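Local coordinates for Cfl (Pectobacterium brasiliense, PDB 7A9J), which probably activates carboxylic acids with ATP, as in the AMP-binding ligase family, and binds an oxo-indene carboxylic acid in its pocket, at residues S356-I368 with N375-I387. The protein carries 1 engineered substitution. Residues are numbered along the deposited sequence; the frame is centred on the assembly and turned at random.
Sequences SIGWPLPGVEIKI and NGELLIRSPAKTI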
ATOM      1  N   SER A 356       0.833  17.296   3.766  1.00 28.91           N
ATOM      2  CA  SER A 356       0.100  17.282   2.519  1.00 31.57           C
ATOM      3  C   SER A 356       0.115  15.901   1.871  1.00 34.85           C
ATOM      4  O   SER A 356       0.964  15.034   2.131  1.00 31.57           O
ATOM      5  CB  SER A 356       0.656  18.367   1.547  1.00 32.01           C
ATOM      6  OG  SER A 356       1.948  17.985   1.120  1.00 32.28           O
ATOM      7  N   ILE A 357      -0.913  15.662   1.085  1.00 25.47           N
ATOM      8  CA  ILE A 357      -0.960  14.404   0.364  1.00 30.21           C
ATOM      9  C   ILE A 357      -0.782  14.522  -1.130  1.00 28.86           C
ATOM     10  O   ILE A 357      -0.708  13.462  -1.820  1.00 32.32           O
ATOM     11  CB  ILE A 357      -2.229  13.600   0.648  1.00 32.20           C
ATOM     12  CG1 ILE A 357      -3.471  14.412   0.253  1.00 32.13           C
ATOM     13  CG2 ILE A 357      -2.200  13.133   2.102  1.00 40.47           C
ATOM     14  CD1 ILE A 357      -4.742  13.635   0.536  1.00 34.38           C
ATOM     15  N   GLY A 358      -0.646  15.704  -1.681  1.00 29.28           N
ATOM     16  CA  GLY A 358      -0.318  15.726  -3.089  1.00 26.16           C
ATOM     17  C   GLY A 358      -1.495  16.059  -3.999  1.00 26.88           C
ATOM     18  O   GLY A 358      -2.491  16.688  -3.581  1.00 29.40           O
ATOM     19  N   TRP A 359      -1.413  15.604  -5.236  1.00 26.38           N
ATOM     20  CA  TRP A 359      -2.295  16.034  -6.285  1.00 28.66           C
ATOM     21  C   TRP A 359      -3.128  14.873  -6.805  1.00 26.03           C
ATOM     22  O   TRP A 359      -2.578  13.791  -7.057  1.00 29.59           O
ATOM     23  CB  TRP A 359      -1.491  16.629  -7.456  1.00 31.72           C
ATOM     24  CG  TRP A 359      -0.868  17.947  -7.167  1.00 30.69           C
ATOM     25  CD1 TRP A 359      -1.405  19.178  -7.479  1.00 30.15           C
ATOM     26  CD2 TRP A 359       0.340  18.221  -6.398  1.00 29.08           C
ATOM     27  NE1 TRP A 359      -0.590  20.172  -7.025  1.00 33.06           N
ATOM     28  CE2 TRP A 359       0.487  19.624  -6.377  1.00 29.63           C
ATOM     29  CE3 TRP A 359       1.349  17.416  -5.834  1.00 31.31           C
ATOM     30  CZ2 TRP A 359       1.564  20.271  -5.724  1.00 31.12           C
ATOM     31  CZ3 TRP A 359       2.417  18.044  -5.186  1.00 33.92           C
ATOM     32  CH2 TRP A 359       2.491  19.469  -5.116  1.00 30.73           C
ATOM     33  N   PRO A 360      -4.379  15.117  -7.194  1.00 27.18           N
ATOM     34  CA  PRO A 360      -5.149  14.049  -7.874  1.00 25.36           C
ATOM     35  C   PRO A 360      -4.473  13.627  -9.166  1.00 28.40           C
ATOM     36  O   PRO A 360      -3.989  14.444  -9.955  1.00 29.58           O
ATOM     37  CB  PRO A 360      -6.514  14.713  -8.167  1.00 25.14           C
ATOM     38  CG  PRO A 360      -6.633  15.752  -6.995  1.00 39.88           C
ATOM     39  CD  PRO A 360      -5.210  16.308  -6.890  1.00 31.82           C
ATOM     40  N   LEU A 361      -4.469  12.320  -9.378  1.00 25.83           N
ATOM     41  CA  LEU A 361      -3.954  11.748 -10.596  1.00 25.76           C
ATOM     42  C   LEU A 361      -4.882  12.036 -11.767  1.00 27.34           C
ATOM     43  O   LEU A 361      -6.019  12.476 -11.586  1.00 29.73           O
ATOM     44  CB  LEU A 361      -3.775  10.270 -10.333  1.00 26.05           C
ATOM     45  CG  LEU A 361      -2.546  10.017  -9.445  1.00 29.65           C
ATOM     46  CD1 LEU A 361      -2.551   8.505  -8.965  1.00 28.92           C
ATOM     47  CD2 LEU A 361      -1.216  10.396 -10.117  1.00 28.23           C
ATOM     48  N   PRO A 362      -4.440  11.756 -13.007  1.00 29.84           N
ATOM     49  CA  PRO A 362      -5.295  12.069 -14.171  1.00 33.28           C
ATOM     50  C   PRO A 362      -6.628  11.336 -14.129  1.00 28.38           C
ATOM     51  O   PRO A 362      -6.703  10.156 -13.781  1.00 33.80           O
ATOM     52  CB  PRO A 362      -4.441  11.648 -15.380  1.00 32.72           C
ATOM     53  CG  PRO A 362      -3.017  11.735 -14.880  1.00 32.86           C
ATOM     54  CD  PRO A 362      -3.091  11.289 -13.421  1.00 30.37           C
ATOM     55  N   GLY A 363      -7.700  12.105 -14.395  1.00 31.27           N
ATOM     56  CA  GLY A 363      -9.054  11.590 -14.374  1.00 37.62           C
ATOM     57  C   GLY A 363      -9.681  11.510 -12.998  1.00 33.20           C
ATOM     58  O   GLY A 363     -10.878  11.227 -12.896  1.00 34.69           O
ATOM     59  N   VAL A 364      -8.901  11.666 -11.934  1.00 29.80           N
ATOM     60  CA  VAL A 364      -9.451  11.603 -10.588  1.00 30.02           C
ATOM     61  C   VAL A 364     -10.221  12.897 -10.308  1.00 32.06           C
ATOM     62  O   VAL A 364      -9.747  14.006 -10.613  1.00 32.43           O
ATOM     63  CB  VAL A 364      -8.320  11.374  -9.560  1.00 30.16           C
ATOM     64  CG1 VAL A 364      -8.827  11.454  -8.108  1.00 28.91           C
ATOM     65  CG2 VAL A 364      -7.670   9.991  -9.787  1.00 28.41           C
ATOM     66  N   GLU A 365     -11.447  12.756  -9.804  1.00 31.27           N
ATOM     67  CA  GLU A 365     -12.265  13.903  -9.420  1.00 34.19           C
ATOM     68  C   GLU A 365     -12.328  13.986  -7.913  1.00 34.40           C
ATOM     69  O   GLU A 365     -12.478  12.962  -7.250  1.00 35.30           O
ATOM     70  CB  GLU A 365     -13.692  13.768  -9.963  1.00 36.47           C
ATOM     71  CG  GLU A 365     -13.779  13.366 -11.452  1.00 44.93           C
ATOM     72  CD  GLU A 365     -15.179  12.876 -11.777  1.00 45.24           C
ATOM     73  OE1 GLU A 365     -16.088  13.745 -11.855  1.00 64.61           O
ATOM     74  OE2 GLU A 365     -15.386  11.648 -11.869  1.00 57.39           O
ATOM     75  N   ILE A 366     -12.254  15.202  -7.365  1.00 35.99           N
ATOM     76  CA  ILE A 366     -12.376  15.297  -5.916  1.00 35.62           C
ATOM     77  C   ILE A 366     -13.438  16.315  -5.605  1.00 40.66           C
ATOM     78  O   ILE A 366     -13.728  17.204  -6.415  1.00 39.85           O
ATOM     79  CB  ILE A 366     -11.054  15.664  -5.194  1.00 36.21           C
ATOM     80  CG1 ILE A 366     -10.578  17.051  -5.581  1.00 39.21           C
ATOM     81  CG2 ILE A 366      -9.925  14.590  -5.447  1.00 34.81           C
ATOM     82  CD1 ILE A 366      -9.918  17.698  -4.448  1.00 51.50           C
ATOM     83  N   LYS A 367     -14.056  16.146  -4.437  1.00 36.78           N
ATOM     84  CA  LYS A 367     -14.936  17.147  -3.885  1.00 40.38           C
ATOM     85  C   LYS A 367     -14.572  17.301  -2.419  1.00 39.34           C
ATOM     86  O   LYS A 367     -14.257  16.322  -1.734  1.00 42.19           O
ATOM     87  CB  LYS A 367     -16.421  16.760  -4.071  1.00 45.06           C
ATOM     88  CG  LYS A 367     -17.397  17.464  -3.154  1.00 58.94           C
ATOM     89  CD  LYS A 367     -18.837  17.285  -3.642  1.00 65.05           C
ATOM     90  CE  LYS A 367     -19.104  15.830  -4.043  1.00 63.45           C
ATOM     91  NZ  LYS A 367     -20.551  15.630  -4.371  1.00 72.13           N
ATOM     92  N   ILE A 368     -14.575  18.529  -1.946  1.00 39.39           N
ATOM     93  CA  ILE A 368     -14.281  18.808  -0.553  1.00 35.70           C
ATOM     94  C   ILE A 368     -15.564  19.301   0.067  1.00 42.67           C
ATOM     95  O   ILE A 368     -16.157  20.293  -0.381  1.00 41.69           O
ATOM     96  CB  ILE A 368     -13.136  19.817  -0.408  1.00 43.33           C
ATOM     97  CG1 ILE A 368     -11.876  19.214  -1.061  1.00 41.57           C
ATOM     98  CG2 ILE A 368     -12.909  20.140   1.049  1.00 41.17           C
ATOM     99  CD1 ILE A 368     -10.804  20.197  -1.361  1.00 49.99           C
ATOM    100  N   ASN A 375     -11.843  24.161   4.765  1.00 50.14           N
ATOM    101  CA  ASN A 375     -11.434  22.781   5.117  1.00 48.86           C
ATOM    102  C   ASN A 375     -12.640  21.839   5.112  1.00 44.94           C
ATOM    103  O   ASN A 375     -13.710  22.196   5.635  1.00 53.01           O
ATOM    104  CB  ASN A 375     -10.799  22.778   6.519  1.00 58.68           C
ATOM    105  CG  ASN A 375      -9.699  23.833   6.667  1.00 50.00           C
ATOM    106  OD1 ASN A 375      -8.968  24.129   5.711  1.00 56.20           O
ATOM    107  ND2 ASN A 375      -9.548  24.360   7.849  1.00 55.21           N
ATOM    108  N   GLY A 376     -12.481  20.635   4.539  1.00 43.95           N
ATOM    109  CA  GLY A 376     -13.607  19.727   4.672  1.00 45.09           C
ATOM    110  C   GLY A 376     -13.210  18.313   4.327  1.00 39.53           C
ATOM    111  O   GLY A 376     -12.069  18.039   3.956  1.00 38.86           O
ATOM    112  N   GLU A 377     -14.173  17.405   4.464  1.00 41.51           N
ATOM    113  CA  GLU A 377     -13.905  16.010   4.110  1.00 40.58           C
ATOM    114  C   GLU A 377     -13.613  15.816   2.622  1.00 38.51           C
ATOM    115  O   GLU A 377     -14.343  16.310   1.760  1.00 39.54           O
ATOM    116  CB  GLU A 377     -15.088  15.120   4.525  1.00 45.33           C
ATOM    117  CG  GLU A 377     -14.743  13.652   4.258  1.00 46.76           C
ATOM    118  CD  GLU A 377     -15.789  12.658   4.759  1.00 60.27           C
ATOM    119  OE1 GLU A 377     -16.924  13.083   5.100  1.00 54.66           O
ATOM    120  OE2 GLU A 377     -15.454  11.448   4.786  1.00 52.37           O
ATOM    121  N   LEU A 378     -12.548  15.071   2.335  1.00 32.97           N
ATOM    122  CA  LEU A 378     -12.163  14.711   0.975  1.00 32.86           C
ATOM    123  C   LEU A 378     -13.054  13.579   0.477  1.00 38.08           C
ATOM    124  O   LEU A 378     -13.111  12.509   1.102  1.00 36.15           O
ATOM    125  CB  LEU A 378     -10.707  14.275   0.931  1.00 32.32           C
ATOM    126  CG  LEU A 378     -10.211  13.707  -0.362  1.00 34.10           C
ATOM    127  CD1 LEU A 378     -10.370  14.763  -1.430  1.00 37.38           C
ATOM    128  CD2 LEU A 378      -8.741  13.295  -0.128  1.00 37.18           C
ATOM    129  N   LEU A 379     -13.746  13.839  -0.631  1.00 36.42           N
ATOM    130  CA  LEU A 379     -14.521  12.861  -1.381  1.00 37.45           C
ATOM    131  C   LEU A 379     -13.862  12.624  -2.735  1.00 36.34           C
ATOM    132  O   LEU A 379     -13.358  13.558  -3.360  1.00 37.67           O
ATOM    133  CB  LEU A 379     -15.953  13.366  -1.597  1.00 34.86           C
ATOM    134  CG  LEU A 379     -16.708  13.967  -0.406  1.00 54.17           C
ATOM    135  CD1 LEU A 379     -18.153  14.282  -0.759  1.00 55.30           C
ATOM    136  CD2 LEU A 379     -16.628  12.992   0.709  1.00 45.72           C
ATOM    137  N   ILE A 380     -13.865  11.380  -3.211  1.00 33.72           N
ATOM    138  CA  ILE A 380     -13.079  11.047  -4.399  1.00 34.46           C
ATOM    139  C   ILE A 380     -13.916  10.194  -5.341  1.00 33.84           C
ATOM    140  O   ILE A 380     -14.600   9.264  -4.907  1.00 39.93           O
ATOM    141  CB  ILE A 380     -11.757  10.313  -4.069  1.00 34.48           C
ATOM    142  CG1 ILE A 380     -10.888  11.176  -3.140  1.00 35.62           C
ATOM    143  CG2 ILE A 380     -10.969   9.970  -5.397  1.00 32.87           C
ATOM    144  CD1 ILE A 380      -9.797  10.364  -2.497  1.00 31.84           C
ATOM    145  N   ARG A 381     -13.847  10.508  -6.633  1.00 34.76           N
ATOM    146  CA  ARG A 381     -14.300   9.600  -7.667  1.00 36.21           C
ATOM    147  C   ARG A 381     -13.116   9.241  -8.577  1.00 33.77           C
ATOM    148  O   ARG A 381     -12.374  10.126  -9.022  1.00 34.34           O
ATOM    149  CB  ARG A 381     -15.453  10.233  -8.455  1.00 41.40           C
ATOM    150  CG  ARG A 381     -16.198   9.262  -9.344  1.00 49.02           C
ATOM    151  CD  ARG A 381     -17.651   9.803  -9.515  1.00 57.90           C
ATOM    152  NE  ARG A 381     -17.643  11.123 -10.140  1.00 53.28           N
ATOM    153  CZ  ARG A 381     -18.705  11.917 -10.243  1.00 63.64           C
ATOM    154  NH1 ARG A 381     -19.874  11.521  -9.760  1.00 56.36           N
ATOM    155  NH2 ARG A 381     -18.595  13.107 -10.836  1.00 60.23           N
ATOM    156  N   SER A 382     -12.936   7.964  -8.816  1.00 34.11           N
ATOM    157  CA  SER A 382     -11.742   7.498  -9.535  1.00 34.04           C
ATOM    158  C   SER A 382     -12.076   7.095 -10.977  1.00 36.68           C
ATOM    159  O   SER A 382     -13.202   6.646 -11.247  1.00 34.50           O
ATOM    160  CB  SER A 382     -11.120   6.303  -8.795  1.00 30.36           C
ATOM    161  OG  SER A 382     -10.151   5.668  -9.636  1.00 33.39           O
ATOM    162  N   PRO A 383     -11.151   7.297 -11.932  1.00 33.39           N
ATOM    163  CA  PRO A 383     -11.389   6.784 -13.292  1.00 36.53           C
ATOM    164  C   PRO A 383     -11.297   5.283 -13.373  1.00 36.72           C
ATOM    165  O   PRO A 383     -11.745   4.700 -14.377  1.00 35.94           O
ATOM    166  CB  PRO A 383     -10.295   7.459 -14.132  1.00 36.05           C
ATOM    167  CG  PRO A 383      -9.135   7.577 -13.169  1.00 34.25           C
ATOM    168  CD  PRO A 383      -9.841   7.965 -11.840  1.00 30.89           C
ATOM    169  N   ALA A 384     -10.736   4.626 -12.357  1.00 31.42           N
ATOM    170  CA  ALA A 384     -10.767   3.167 -12.291  1.00 30.18           C
ATOM    171  C   ALA A 384     -11.998   2.774 -11.486  1.00 37.48           C
ATOM    172  O   ALA A 384     -11.994   2.782 -10.252  1.00 34.32           O
ATOM    173  CB  ALA A 384      -9.475   2.614 -11.711  1.00 29.90           C
ATOM    174  N   LYS A 385     -13.060   2.461 -12.202  1.00 31.33           N
ATOM    175  CA  LYS A 385     -14.347   2.121 -11.610  1.00 35.78           C
ATOM    176  C   LYS A 385     -14.414   0.637 -11.313  1.00 38.56           C
ATOM    177  O   LYS A 385     -14.463  -0.195 -12.241  1.00 35.49           O
ATOM    178  CB  LYS A 385     -15.479   2.497 -12.552  1.00 38.67           C
ATOM    179  CG  LYS A 385     -15.356   3.857 -13.108  1.00 52.68           C
ATOM    180  CD  LYS A 385     -15.945   4.826 -12.161  1.00 47.92           C
ATOM    181  CE  LYS A 385     -16.105   6.159 -12.858  1.00 49.82           C
ATOM    182  NZ  LYS A 385     -15.980   7.129 -11.758  1.00 48.90           N
ATOM    183  N   THR A 386     -14.479   0.298 -10.030  1.00 36.14           N
ATOM    184  CA  THR A 386     -14.767  -1.076  -9.650  1.00 33.47           C
ATOM    185  C   THR A 386     -16.221  -1.406  -9.987  1.00 37.84           C
ATOM    186  O   THR A 386     -17.083  -0.531 -10.085  1.00 42.33           O
ATOM    187  CB  THR A 386     -14.464  -1.292  -8.173  1.00 35.74           C
ATOM    188  OG1 THR A 386     -15.252  -0.370  -7.402  1.00 40.81           O
ATOM    189  CG2 THR A 386     -12.977  -1.003  -7.915  1.00 35.43           C
ATOM    190  N   ILE A 387     -16.494  -2.687 -10.179  1.00 34.06           N
ATOM    191  CA  ILE A 387     -17.780  -3.110 -10.687  1.00 35.45           C
ATOM    192  C   ILE A 387     -18.797  -3.199  -9.567  1.00 45.76           C
ATOM    193  O   ILE A 387     -19.992  -3.005  -9.795  1.00 47.69           O
ATOM    194  CB  ILE A 387     -17.650  -4.481 -11.384  1.00 39.86           C
ATOM    195  CG1 ILE A 387     -16.567  -4.430 -12.468  1.00 51.61           C
ATOM    196  CG2 ILE A 387     -18.957  -4.935 -11.890  1.00 53.33           C
ATOM    197  CD1 ILE A 387     -16.585  -3.156 -13.319  1.00 49.67           C
TER
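Leu378 packs its two methyls against two parts of segment 356-368: CD2 meets CD1 of Ile357 tip to tip at 4.1 Å, while CD1 lies across CB and CG2 of Ile366. With CG anti to the backbone N (chi1 172°), the leucine reaches over the face shared with Ile366, Ile368 and Ile380, where Val410 and Leu418 continue the apolar layer. Further along, Val364 splits its branches, CG1 resting on CG2 of Ile380 and CG2 on CD of Pro383 (3.6 Å), with Leu212 of helix 203-214 covering the valine. Strands 365-368 and 376-381 form an antiparallel beta hairpin. Glu365 with Arg381 and Lys367 with Leu379 are its hydrogen-bonded pairs, Leu379 N to Lys367 O at 2.8 Å.

The face carrying these four residues is more polar and nearer solvent. There the aliphatic part of exposed Lys367 crosses Leu379, CE to CD1 at 3.8 Å. Beside them Arg381 grips the Glu365 carboxylate side-on: NH2 donates to the syn side of OE1 at 2.8 Å, within the guanidinium plane though well out of the carboxylate plane, whereas NE reaches OE2 from above the carboxylate plane (2.9 Å). A bend at chi3 (61°) turns the guanidinium to the acid, the two planes lying 37° apart. With NH1 bonded to Asp401 O, all three guanidinium nitrogens have acceptors, so the salt bridge probably fixes the arginine's rotation and keeps Glu365 ionised on the hairpin's partly exposed face.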